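Long-range contacts in tetraacyldisaccharide 4'-kinase (Aquifex aeolicus, PDB 4EHY), which probably transfers the gamma-phosphate of ATP to the 4'-position of a tetraacyldisaccharide 1-phosphate, forming lipid IVA in lipid A biosynthesis: residues 233-238 with 278-283; 69-74 with 99-104; 182-187 with 202-207. All coordinates share one frame; numbering follows the deposited sequence.

Along the chain the contacts follow one another in the order contact 2, contact 3, contact 1, yet all three touch the same ADP. Contacts 1 and 2 are close neighbours, with centres about 14 Å apart, and they join where Lys280 NZ forms a salt bridge with Glu100 OE1 (2.9 Å), near the magnesium ion and the phosphates. Contact 3 stands apart, its centre about 19 Å from that of contact 1 and about 21 Å from that of contact 2, and reaches the nucleotide at the adenine. Strand 201-212 of contact 3 pairs with strand 291-300, which leads through strand 275-277 to strand 229-234 of contact 1. Segments distant in sequence thus converge on one nucleotide site.

Contact 1. Residues 233-238 with 278-283; sequences SGLGDN and TPKDLI. With ADP (adenosine-5'-diphosphate), chain B.
Asp281 reaches from helix 279-282 to the backbone of Gly234, where strand 229-234 runs into a glycine-containing turn; Thr278 and Asp281 form a capping box at the helix start, and both segments wall the ADP pocket. In the box Thr278 N donates weakly to Asp281 OD2, and Lys280 N weakly to Thr278 OG1. With CG beside its own backbone N (chi1 -54°), the Asp281 carboxylate lies back over the helix start. Gly234 N meets OD1 of Asp281 on its syn side at 2.8 Å, a bent bond (132°), while Thr278 OG1 donates to OD2 of Asp281 from above the carboxylate plane at 2.6 Å. Without a side chain, Gly234 lets the strand end lie close to this carboxylate. With an alanine in place of Asp281, Gly234 N, Thr278 N and Thr278 OG1 would probably be left without this acceptor, and the helix start would lose half of its capping box.

The packing is close around the ribose. Leu235 and Thr278 meet tip to tip, CD2 of the leucine lying 3.6 Å from OG1 of the threonine, and the same methyl rests on the ribose O4'. Lys280, extended, runs alongside the sugar and packs its CD against Leu235 CD2 at 3.8 Å; its long aliphatic stem lines the ribose with carbon and still brings NZ to the phosphate.

Two other places are looser. A water bridges Gly234 O and Asp281 OD1, the latter also held by the Tyr264 hydroxyl. The partly exposed turn at Gly236 hardly touches the helix. Lys280 NZ, which also makes a salt bridge to Asp260, donates to the ADP alpha-phosphate oxygen O2A at 3.0 Å, and Gly236 N donates to that same O2A at 2.9 Å, nearly straight at 164°.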
loop_
_atom_site.group_PDB
_atom_site.type_symbol
_atom_site.label_atom_id
_atom_site.label_comp_id
_atom_site.label_asym_id
_atom_site.label_seq_id
_atom_site.Cartn_x
_atom_site.Cartn_y
_atom_site.Cartn_z
ATOM N N SER A 233 6.536 3.069 -14.968
ATOM C CA SER A 233 6.332 2.721 -13.564
ATOM C C SER A 233 6.713 1.267 -13.307
ATOM O O SER A 233 6.789 0.462 -14.241
ATOM C CB SER A 233 4.878 2.963 -13.133
ATOM O OG SER A 233 3.973 2.147 -13.860
ATOM N N GLY A 234 6.950 0.947 -12.035
ATOM C CA GLY A 234 7.303 -0.398 -11.611
ATOM C C GLY A 234 6.410 -0.629 -10.411
ATOM O O GLY A 234 6.796 -0.360 -9.272
ATOM N N LEU A 235 5.207 -1.128 -10.687
ATOM C CA LEU A 235 4.128 -1.223 -9.717
ATOM C C LEU A 235 3.586 -2.646 -9.718
ATOM O O LEU A 235 3.968 -3.474 -10.547
ATOM C CB LEU A 235 2.965 -0.284 -10.049
ATOM C CG LEU A 235 3.353 1.154 -10.385
ATOM C CD1 LEU A 235 2.151 1.931 -10.877
ATOM C CD2 LEU A 235 3.967 1.818 -9.174
ATOM N N GLY A 236 2.661 -2.918 -8.806
ATOM C CA GLY A 236 1.927 -4.168 -8.841
ATOM C C GLY A 236 1.182 -4.330 -10.157
ATOM O O GLY A 236 1.111 -5.429 -10.703
ATOM N N ASP A 237 0.614 -3.240 -10.669
ATOM C CA ASP A 237 -0.064 -3.278 -11.968
ATOM C C ASP A 237 0.151 -1.964 -12.718
ATOM O O ASP A 237 -0.495 -0.961 -12.410
ATOM C CB ASP A 237 -1.562 -3.566 -11.785
ATOM C CG ASP A 237 -2.322 -3.625 -13.102
ATOM O OD1 ASP A 237 -1.690 -3.677 -14.182
ATOM O OD2 ASP A 237 -3.571 -3.623 -13.057
ATOM N N ASN A 238 1.062 -1.975 -13.694
ATOM C CA ASN A 238 1.378 -0.773 -14.473
ATOM C C ASN A 238 0.207 -0.352 -15.342
ATOM O O ASN A 238 0.136 0.786 -15.807
ATOM C CB ASN A 238 2.617 -0.990 -15.356
ATOM C CG ASN A 238 3.890 -1.135 -14.552
ATOM O OD1 ASN A 238 4.003 -0.602 -13.450
ATOM N ND2 ASN A 238 4.853 -1.871 -15.093
ATOM N N THR A 278 5.324 7.469 -10.941
ATOM C CA THR A 278 4.642 7.596 -9.643
ATOM C C THR A 278 5.539 7.889 -8.444
ATOM O O THR A 278 6.770 7.792 -8.536
ATOM C CB THR A 278 3.865 6.283 -9.346
ATOM O OG1 THR A 278 4.774 5.294 -8.857
ATOM C CG2 THR A 278 3.180 5.755 -10.589
ATOM N N PRO A 279 4.931 8.258 -7.307
ATOM C CA PRO A 279 5.788 8.558 -6.155
ATOM C C PRO A 279 6.610 7.325 -5.754
ATOM O O PRO A 279 7.751 7.446 -5.316
ATOM C CB PRO A 279 4.779 8.920 -5.067
ATOM C CG PRO A 279 3.618 9.527 -5.850
ATOM C CD PRO A 279 3.525 8.667 -7.089
ATOM N N LYS A 280 6.040 6.146 -5.951
ATOM C CA LYS A 280 6.704 4.902 -5.577
ATOM C C LYS A 280 7.994 4.736 -6.368
ATOM O O LYS A 280 9.019 4.315 -5.828
ATOM C CB LYS A 280 5.751 3.713 -5.787
ATOM C CG LYS A 280 6.373 2.346 -5.518
ATOM C CD LYS A 280 5.332 1.241 -5.657
ATOM C CE LYS A 280 5.974 -0.155 -5.622
ATOM N NZ LYS A 280 4.936 -1.236 -5.485
ATOM N N ASP A 281 7.956 5.108 -7.643
ATOM C CA ASP A 281 9.155 5.086 -8.482
ATOM C C ASP A 281 10.109 6.246 -8.185
ATOM O O ASP A 281 11.328 6.074 -8.142
ATOM C CB ASP A 281 8.755 5.134 -9.962
ATOM C CG ASP A 281 7.777 4.039 -10.332
ATOM O OD1 ASP A 281 8.229 2.889 -10.522
ATOM O OD2 ASP A 281 6.558 4.322 -10.419
ATOM N N LEU A 282 9.540 7.429 -7.982
ATOM C CA LEU A 282 10.305 8.666 -7.826
ATOM C C LEU A 282 11.292 8.622 -6.658
ATOM O O LEU A 282 12.341 9.261 -6.708
ATOM C CB LEU A 282 9.350 9.851 -7.650
ATOM C CG LEU A 282 9.950 11.249 -7.855
ATOM C CD1 LEU A 282 10.391 11.434 -9.299
ATOM C CD2 LEU A 282 8.943 12.316 -7.470
ATOM N N ILE A 283 10.966 7.873 -5.604
ATOM C CA ILE A 283 11.852 7.797 -4.436
ATOM C C ILE A 283 13.180 7.206 -4.842
ATOM O O ILE A 283 14.211 7.395 -4.163
ATOM C CB ILE A 283 11.274 6.946 -3.285
ATOM C CG1 ILE A 283 10.777 5.606 -3.813
ATOM C CG2 ILE A 283 10.149 7.684 -2.568
ATOM C CD1 ILE A 283 10.527 4.592 -2.719
HETATM P PB ADP B . 0.028 -1.582 -3.419
HETATM O O1B ADP B . 1.327 -2.334 -3.278
HETATM O O2B ADP B . -1.204 -2.448 -3.278
HETATM O O3B ADP B . -0.034 -0.367 -2.517
HETATM P PA ADP B . 1.054 -0.450 -5.942
HETATM O O1A ADP B . 0.170 0.235 -6.946
HETATM O O2A ADP B . 2.111 -1.417 -6.396
HETATM O O3A ADP B . -0.050 -1.117 -4.954
HETATM O "O5'" ADP B . 1.811 0.676 -5.097
HETATM C "C5'" ADP B . 1.092 1.772 -4.557
HETATM C "C4'" ADP B . 1.941 3.013 -4.806
HETATM O "O4'" ADP B . 2.308 3.089 -6.205
HETATM C "C3'" ADP B . 1.111 4.241 -4.519
HETATM O "O3'" ADP B . 1.302 4.650 -3.168
HETATM C "C2'" ADP B . 1.633 5.256 -5.509
HETATM O "O2'" ADP B . 2.813 5.853 -4.964
HETATM C "C1'" ADP B . 2.063 4.415 -6.695
HETATM N N9 ADP B . 0.947 4.350 -7.673
HETATM C C8 ADP B . 0.269 3.239 -8.023
HETATM N N7 ADP B . -0.676 3.509 -8.961
HETATM C C5 ADP B . -0.604 4.826 -9.231
HETATM C C6 ADP B . -1.320 5.765 -10.128
HETATM N N6 ADP B . -2.337 5.350 -10.948
HETATM N N1 ADP B . -0.922 7.054 -10.096
HETATM C C2 ADP B . 0.073 7.489 -9.298
HETATM N N3 ADP B . 0.758 6.694 -8.458
HETATM C C4 ADP B . 0.471 5.372 -8.387
HETATM O O HOH W 1 8.869 0.935 -8.517
#

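Contact 2. Residues 69-74 with 99-104; sequences ILSRGY and DEPYLM. With MG (magnesium ion), chain D; ADP (adenosine-5'-diphosphate), chain B.
Ser71 points from strand 69-71 at two side chains one helical turn apart, Pro101 and Met104, on a helix that runs nearly antiparallel to the strand (167°) with the axes 9.6 Å apart. The serine is small enough to let the helix come close: its CB lies against Pro101 CG at 3.7 Å. Its OG stands beside its backbone N and carries a hydrogen bond to Asp138, and Met104 CE presses close to Ser71 OG, 3.3 Å away. Met104 bends at its last torsion (chi3 -57°), which swings the terminal methyl across to the strand. There it also meets Ile69, the two side chains crossing obliquely with Ile69 CG2 3.9 Å from Met104 CE. A flexible thioether suits a place where one methyl must fit both a polar serine and a branched isoleucine. Proline is at home in the first helical turn, where its missing N-H costs no bond along the helix.

The chain runs on alongside the helix start, Gly73 taking a positive phi (79°) that a residue with a side chain adopts less readily, and a water links Tyr74 O to Asp99 N. Glu100 leaves the helix in another direction, extended toward the nucleotide. Its OE1 binds magnesium at 2.2 Å; ADP O1B and four waters complete the six ligands, and its OE2 accepts from two of those waters. The same OE1 bonds to Lys280 NZ, so a positive charge as well as the ion probably steadies the carboxylate.

Strand 67-71 runs between strands 112-115 and 134-138, parallel to both. Helix 51-61, whose first residues belong to the predicted ATP-binding loop, the P-loop of this NTPase clan, borders this packing, with Val55 touching Ile69 and Met104, and Thr52 touching both Met104 and Glu100.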
loop_
_atom_site.group_PDB
_atom_site.type_symbol
_atom_site.label_atom_id
_atom_site.label_comp_id
_atom_site.label_asym_id
_atom_site.label_seq_id
_atom_site.Cartn_x
_atom_site.Cartn_y
_atom_site.Cartn_z
ATOM N N ILE A 69 3.742 2.095 11.641
ATOM C CA ILE A 69 3.355 1.163 10.591
ATOM C C ILE A 69 4.302 -0.017 10.637
ATOM O O ILE A 69 5.517 0.157 10.718
ATOM C CB ILE A 69 3.423 1.818 9.212
ATOM C CG1 ILE A 69 2.395 2.944 9.125
ATOM C CG2 ILE A 69 3.192 0.765 8.105
ATOM C CD1 ILE A 69 2.645 3.869 7.993
ATOM N N LEU A 70 3.741 -1.215 10.602
ATOM C CA LEU A 70 4.526 -2.441 10.647
ATOM C C LEU A 70 4.450 -3.060 9.277
ATOM O O LEU A 70 3.361 -3.453 8.852
ATOM C CB LEU A 70 3.934 -3.424 11.667
ATOM C CG LEU A 70 4.017 -3.039 13.137
ATOM C CD1 LEU A 70 3.437 -4.184 13.994
ATOM C CD2 LEU A 70 5.469 -2.761 13.543
ATOM N N SER A 71 5.593 -3.148 8.593
ATOM C CA SER A 71 5.664 -3.692 7.231
ATOM C C SER A 71 6.562 -4.900 7.202
ATOM O O SER A 71 7.409 -5.078 8.074
ATOM C CB SER A 71 6.278 -2.677 6.240
ATOM O OG SER A 71 5.505 -1.508 6.103
ATOM N N ARG A 72 6.417 -5.706 6.160
ATOM C CA ARG A 72 7.217 -6.917 6.024
ATOM C C ARG A 72 8.615 -6.620 5.465
ATOM O O ARG A 72 9.582 -7.330 5.767
ATOM C CB ARG A 72 6.484 -7.930 5.140
ATOM C CG ARG A 72 7.145 -9.288 5.058
ATOM C CD ARG A 72 6.384 -10.192 4.105
ATOM N NE ARG A 72 7.071 -11.462 3.893
ATOM C CZ ARG A 72 8.053 -11.642 3.014
ATOM N NH1 ARG A 72 8.469 -10.629 2.265
ATOM N NH2 ARG A 72 8.623 -12.834 2.887
ATOM N N GLY A 73 8.718 -5.561 4.668
ATOM C CA GLY A 73 9.953 -5.235 3.974
ATOM C C GLY A 73 10.126 -6.112 2.747
ATOM O O GLY A 73 10.746 -7.176 2.826
ATOM N N TYR A 74 9.578 -5.663 1.591
ATOM C CA TYR A 74 9.541 -6.477 0.371
ATOM C C TYR A 74 10.755 -6.285 -0.536
ATOM O O TYR A 74 10.917 -5.243 -1.172
ATOM C CB TYR A 74 8.239 -6.246 -0.403
ATOM C CG TYR A 74 7.610 -7.530 -0.906
ATOM C CD1 TYR A 74 6.911 -8.364 -0.040
ATOM C CD2 TYR A 74 7.697 -7.899 -2.243
ATOM C CE1 TYR A 74 6.328 -9.537 -0.489
ATOM C CE2 TYR A 74 7.113 -9.072 -2.705
ATOM C CZ TYR A 74 6.427 -9.886 -1.820
ATOM O OH TYR A 74 5.839 -11.054 -2.261
ATOM N N ASP A 99 10.832 -0.342 -0.982
ATOM C CA ASP A 99 10.314 0.919 -1.507
ATOM C C ASP A 99 9.010 1.391 -0.830
ATOM O O ASP A 99 8.858 2.572 -0.510
ATOM C CB ASP A 99 10.225 0.925 -3.048
ATOM C CG ASP A 99 9.419 -0.244 -3.625
ATOM O OD1 ASP A 99 8.652 -0.904 -2.885
ATOM O OD2 ASP A 99 9.551 -0.488 -4.850
ATOM N N GLU A 100 8.084 0.481 -0.567
ATOM C CA GLU A 100 6.832 0.909 0.064
ATOM C C GLU A 100 7.008 1.468 1.477
ATOM O O GLU A 100 6.504 2.549 1.775
ATOM C CB GLU A 100 5.777 -0.199 -0.001
ATOM C CG GLU A 100 5.298 -0.413 -1.443
ATOM C CD GLU A 100 4.790 -1.812 -1.693
ATOM O OE1 GLU A 100 4.254 -2.068 -2.795
ATOM O OE2 GLU A 100 4.941 -2.659 -0.788
ATOM N N PRO A 101 7.707 0.732 2.362
ATOM C CA PRO A 101 7.908 1.293 3.704
ATOM C C PRO A 101 8.627 2.639 3.633
ATOM O O PRO A 101 8.316 3.565 4.387
ATOM C CB PRO A 101 8.812 0.253 4.380
ATOM C CG PRO A 101 8.451 -1.028 3.715
ATOM C CD PRO A 101 8.136 -0.680 2.283
ATOM N N TYR A 102 9.596 2.743 2.732
ATOM C CA TYR A 102 10.336 3.983 2.607
ATOM C C TYR A 102 9.401 5.113 2.121
ATOM O O TYR A 102 9.428 6.219 2.660
ATOM C CB TYR A 102 11.533 3.810 1.681
ATOM C CG TYR A 102 12.362 5.066 1.565
ATOM C CD1 TYR A 102 11.990 6.080 0.694
ATOM C CD2 TYR A 102 13.497 5.258 2.351
ATOM C CE1 TYR A 102 12.726 7.236 0.591
ATOM C CE2 TYR A 102 14.246 6.426 2.248
ATOM C CZ TYR A 102 13.851 7.406 1.366
ATOM O OH TYR A 102 14.571 8.573 1.239
ATOM N N LEU A 103 8.558 4.820 1.132
ATOM C CA LEU A 103 7.634 5.828 0.611
ATOM C C LEU A 103 6.708 6.320 1.710
ATOM O O LEU A 103 6.510 7.524 1.878
ATOM C CB LEU A 103 6.798 5.278 -0.547
ATOM C CG LEU A 103 5.786 6.265 -1.172
ATOM C CD1 LEU A 103 6.492 7.353 -1.990
ATOM C CD2 LEU A 103 4.777 5.526 -2.039
ATOM N N MET A 104 6.122 5.379 2.444
ATOM C CA MET A 104 5.268 5.727 3.571
ATOM C C MET A 104 6.045 6.586 4.570
ATOM O O MET A 104 5.563 7.634 5.001
ATOM C CB MET A 104 4.712 4.460 4.254
ATOM C CG MET A 104 3.724 3.697 3.380
ATOM S SD MET A 104 3.069 2.182 4.110
ATOM C CE MET A 104 4.543 1.245 4.462
HETATM MG MG MG D . 2.811 -3.761 -2.935
HETATM P PB ADP B . 0.028 -1.582 -3.419
HETATM O O1B ADP B . 1.327 -2.334 -3.278
HETATM O O2B ADP B . -1.204 -2.448 -3.278
HETATM O O3B ADP B . -0.034 -0.367 -2.517
HETATM P PA ADP B . 1.054 -0.450 -5.942
HETATM O O1A ADP B . 0.170 0.235 -6.946
HETATM O O2A ADP B . 2.111 -1.417 -6.396
HETATM O O3A ADP B . -0.050 -1.117 -4.954
HETATM O "O5'" ADP B . 1.811 0.676 -5.097
HETATM C "C5'" ADP B . 1.092 1.772 -4.557
HETATM C "C4'" ADP B . 1.941 3.013 -4.806
HETATM O "O4'" ADP B . 2.308 3.089 -6.205
HETATM C "C3'" ADP B . 1.111 4.241 -4.519
HETATM O "O3'" ADP B . 1.302 4.650 -3.168
HETATM C "C2'" ADP B . 1.633 5.256 -5.509
HETATM O "O2'" ADP B . 2.813 5.853 -4.964
HETATM C "C1'" ADP B . 2.063 4.415 -6.695
HETATM N N9 ADP B . 0.947 4.350 -7.673
HETATM C C8 ADP B . 0.269 3.239 -8.023
HETATM N N7 ADP B . -0.676 3.509 -8.961
HETATM C C5 ADP B . -0.604 4.826 -9.231
HETATM C C6 ADP B . -1.320 5.765 -10.128
HETATM N N6 ADP B . -2.337 5.350 -10.948
HETATM N N1 ADP B . -0.922 7.054 -10.096
HETATM C C2 ADP B . 0.073 7.489 -9.298
HETATM N N3 ADP B . 0.758 6.694 -8.458
HETATM C C4 ADP B . 0.471 5.372 -8.387
HETATM O O HOH W 2 11.781 -2.667 -2.465
HETATM O O HOH W 3 2.387 -3.747 -0.936
HETATM O O HOH W 4 4.287 -5.201 -2.648
HETATM O O HOH W 5 1.453 -5.366 -2.943
HETATM O O HOH W 6 3.060 -3.831 -5.035
#

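Contact 3. Residues 182-187 with 202-207; sequences ALVLTY and FKMFRE. With ADP (adenosine-5'-diphosphate), chain B.
At the adenine end of the ADP pocket, Arg206 and Tyr187 run alongside each other, both directed to the same side. Tyr187 CE2 sits 3.5 Å above one face of the Arg206 guanidinium, toward its rim, but the two planes are 33° apart, so this is no flat stack. Bent at chi3 (-49°), the arginine brings NH1 to 3.4 Å from ADP N7; a flat guanidinium suits the place, able to offer Tyr187 a face while its edge is turned to the adenine. Its NH2 makes a salt bridge to Glu189 and a hydrogen bond to Gln240, partners that probably fix the rotation of the group.

Behind this site the segments form a parallel beta ladder, in which Val184 pairs with Phe202 and Leu185 with Lys203, in a protein of the P-loop NTPase clan. Leu185 is gripped twice: its N donates to Phe202 O at 2.8 Å, and its O accepts from Met204 N at 2.9 Å, almost straight (176°). Unbranched and extended, Met204 lies along two beta-branched neighbours of the adjacent strand: its side chain and that of Val184 cross, with Val184 CG1 3.7 Å from Met204 CB, and Thr186 CG2 lies alongside its SD. At the other end Phe202 turns a ring edge to Ala182 CB, a small residue that leaves room for the ring, which also touches Leu306 of helix 303-311. Beyond Thr186 the strands part, and a water accepts from Tyr187 N at 2.8 Å and donates to Met204 O.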
loop_
_atom_site.group_PDB
_atom_site.type_symbol
_atom_site.label_atom_id
_atom_site.label_comp_id
_atom_site.label_asym_id
_atom_site.label_seq_id
_atom_site.Cartn_x
_atom_site.Cartn_y
_atom_site.Cartn_z
ATOM N N ALA A 182 -14.170 -4.631 7.879
ATOM C CA ALA A 182 -14.607 -3.583 6.963
ATOM C C ALA A 182 -13.998 -3.834 5.600
ATOM O O ALA A 182 -12.870 -4.301 5.494
ATOM C CB ALA A 182 -14.192 -2.199 7.479
ATOM N N LEU A 183 -14.760 -3.537 4.556
ATOM C CA LEU A 183 -14.249 -3.633 3.203
ATOM C C LEU A 183 -14.040 -2.252 2.590
ATOM O O LEU A 183 -14.868 -1.355 2.756
ATOM C CB LEU A 183 -15.201 -4.426 2.326
ATOM C CG LEU A 183 -15.486 -5.848 2.764
ATOM C CD1 LEU A 183 -16.551 -6.421 1.854
ATOM C CD2 LEU A 183 -14.209 -6.649 2.704
ATOM N N VAL A 184 -12.923 -2.091 1.887
ATOM C CA VAL A 184 -12.665 -0.886 1.107
ATOM C C VAL A 184 -12.604 -1.257 -0.378
ATOM O O VAL A 184 -11.789 -2.091 -0.781
ATOM C CB VAL A 184 -11.382 -0.183 1.590
ATOM C CG1 VAL A 184 -10.985 0.972 0.663
ATOM C CG2 VAL A 184 -11.591 0.319 3.005
ATOM N N LEU A 185 -13.497 -0.663 -1.176
ATOM C CA LEU A 185 -13.600 -0.950 -2.612
ATOM C C LEU A 185 -12.805 0.068 -3.448
ATOM O O LEU A 185 -13.251 1.195 -3.667
ATOM C CB LEU A 185 -15.063 -0.945 -3.045
ATOM C CG LEU A 185 -16.068 -1.794 -2.252
ATOM C CD1 LEU A 185 -17.350 -1.957 -3.049
ATOM C CD2 LEU A 185 -15.504 -3.153 -1.905
ATOM N N THR A 186 -11.646 -0.350 -3.939
ATOM C CA THR A 186 -10.657 0.582 -4.483
ATOM C C THR A 186 -10.709 0.756 -5.997
ATOM O O THR A 186 -11.408 0.024 -6.691
ATOM C CB THR A 186 -9.228 0.143 -4.096
ATOM O OG1 THR A 186 -8.948 -1.121 -4.705
ATOM C CG2 THR A 186 -9.116 -0.012 -2.592
ATOM N N TYR A 187 -9.944 1.732 -6.486
ATOM C CA TYR A 187 -9.902 2.109 -7.899
ATOM C C TYR A 187 -11.253 2.519 -8.461
ATOM O O TYR A 187 -11.530 2.286 -9.638
ATOM C CB TYR A 187 -9.324 0.986 -8.762
ATOM C CG TYR A 187 -7.912 0.572 -8.413
ATOM C CD1 TYR A 187 -7.424 -0.656 -8.820
ATOM C CD2 TYR A 187 -7.075 1.396 -7.674
ATOM C CE1 TYR A 187 -6.150 -1.059 -8.511
ATOM C CE2 TYR A 187 -5.782 0.997 -7.350
ATOM C CZ TYR A 187 -5.329 -0.236 -7.781
ATOM O OH TYR A 187 -4.060 -0.670 -7.490
ATOM N N PHE A 202 -16.754 0.748 2.128
ATOM C CA PHE A 202 -16.388 2.112 1.774
ATOM C C PHE A 202 -15.732 2.156 0.394
ATOM O O PHE A 202 -14.780 1.433 0.135
ATOM C CB PHE A 202 -15.431 2.675 2.843
ATOM C CG PHE A 202 -15.963 2.532 4.237
ATOM C CD1 PHE A 202 -15.749 1.366 4.956
ATOM C CD2 PHE A 202 -16.731 3.536 4.807
ATOM C CE1 PHE A 202 -16.270 1.210 6.229
ATOM C CE2 PHE A 202 -17.247 3.395 6.092
ATOM C CZ PHE A 202 -17.022 2.221 6.801
ATOM N N LYS A 203 -16.244 3.002 -0.492
ATOM C CA LYS A 203 -15.607 3.216 -1.796
ATOM C C LYS A 203 -14.400 4.145 -1.681
ATOM O O LYS A 203 -14.463 5.194 -1.044
ATOM C CB LYS A 203 -16.596 3.803 -2.805
ATOM C CG LYS A 203 -17.716 2.861 -3.236
ATOM C CD LYS A 203 -18.467 3.475 -4.412
ATOM C CE LYS A 203 -19.541 2.546 -4.971
ATOM N NZ LYS A 203 -20.254 3.247 -6.064
ATOM N N MET A 204 -13.299 3.757 -2.307
ATOM C CA MET A 204 -12.085 4.563 -2.272
ATOM C C MET A 204 -11.805 5.147 -3.648
ATOM O O MET A 204 -11.768 4.421 -4.643
ATOM C CB MET A 204 -10.895 3.709 -1.827
ATOM C CG MET A 204 -9.547 4.400 -1.905
ATOM S SD MET A 204 -8.232 3.341 -1.251
ATOM C CE MET A 204 -6.804 3.917 -2.174
ATOM N N PHE A 205 -11.598 6.458 -3.697
ATOM C CA PHE A 205 -11.283 7.137 -4.947
ATOM C C PHE A 205 -9.899 7.754 -4.847
ATOM O O PHE A 205 -9.465 8.157 -3.771
ATOM C CB PHE A 205 -12.324 8.230 -5.247
ATOM C CG PHE A 205 -13.721 7.710 -5.509
ATOM C CD1 PHE A 205 -14.184 7.542 -6.810
ATOM C CD2 PHE A 205 -14.586 7.436 -4.455
ATOM C CE1 PHE A 205 -15.480 7.088 -7.056
ATOM C CE2 PHE A 205 -15.881 6.980 -4.690
ATOM C CZ PHE A 205 -16.329 6.804 -5.993
ATOM N N ARG A 206 -9.183 7.805 -5.960
ATOM C CA ARG A 206 -7.931 8.554 -5.994
ATOM C C ARG A 206 -8.158 9.819 -6.820
ATOM O O ARG A 206 -8.572 9.747 -7.987
ATOM C CB ARG A 206 -6.793 7.701 -6.560
ATOM C CG ARG A 206 -6.278 6.629 -5.586
ATOM C CD ARG A 206 -5.257 5.693 -6.243
ATOM N NE ARG A 206 -5.751 5.208 -7.524
ATOM C CZ ARG A 206 -5.077 4.413 -8.341
ATOM N NH1 ARG A 206 -3.861 4.009 -8.016
ATOM N NH2 ARG A 206 -5.616 4.049 -9.501
ATOM N N GLU A 207 -7.951 10.975 -6.192
ATOM C CA GLU A 207 -8.110 12.262 -6.873
ATOM C C GLU A 207 -6.751 12.742 -7.384
ATOM O O GLU A 207 -5.907 13.204 -6.607
ATOM C CB GLU A 207 -8.725 13.314 -5.943
ATOM C CG GLU A 207 -8.955 14.675 -6.621
ATOM C CD GLU A 207 -9.228 15.787 -5.633
ATOM O OE1 GLU A 207 -9.983 15.559 -4.666
ATOM O OE2 GLU A 207 -8.688 16.896 -5.818
HETATM P PB ADP B . 0.028 -1.582 -3.419
HETATM O O1B ADP B . 1.327 -2.334 -3.278
HETATM O O2B ADP B . -1.204 -2.448 -3.278
HETATM O O3B ADP B . -0.034 -0.367 -2.517
HETATM P PA ADP B . 1.054 -0.450 -5.942
HETATM O O1A ADP B . 0.170 0.235 -6.946
HETATM O O2A ADP B . 2.111 -1.417 -6.396
HETATM O O3A ADP B . -0.050 -1.117 -4.954
HETATM O "O5'" ADP B . 1.811 0.676 -5.097
HETATM C "C5'" ADP B . 1.092 1.772 -4.557
HETATM C "C4'" ADP B . 1.941 3.013 -4.806
HETATM O "O4'" ADP B . 2.308 3.089 -6.205
HETATM C "C3'" ADP B . 1.111 4.241 -4.519
HETATM O "O3'" ADP B . 1.302 4.650 -3.168
HETATM C "C2'" ADP B . 1.633 5.256 -5.509
HETATM O "O2'" ADP B . 2.813 5.853 -4.964
HETATM C "C1'" ADP B . 2.063 4.415 -6.695
HETATM N N9 ADP B . 0.947 4.350 -7.673
HETATM C C8 ADP B . 0.269 3.239 -8.023
HETATM N N7 ADP B . -0.676 3.509 -8.961
HETATM C C5 ADP B . -0.604 4.826 -9.231
HETATM C C6 ADP B . -1.320 5.765 -10.128
HETATM N N6 ADP B . -2.337 5.350 -10.948
HETATM N N1 ADP B . -0.922 7.054 -10.096
HETATM C C2 ADP B . 0.073 7.489 -9.298
HETATM N N3 ADP B . 0.758 6.694 -8.458
HETATM C C4 ADP B . 0.471 5.372 -8.387
HETATM O O HOH W 7 -9.050 4.269 -5.631
#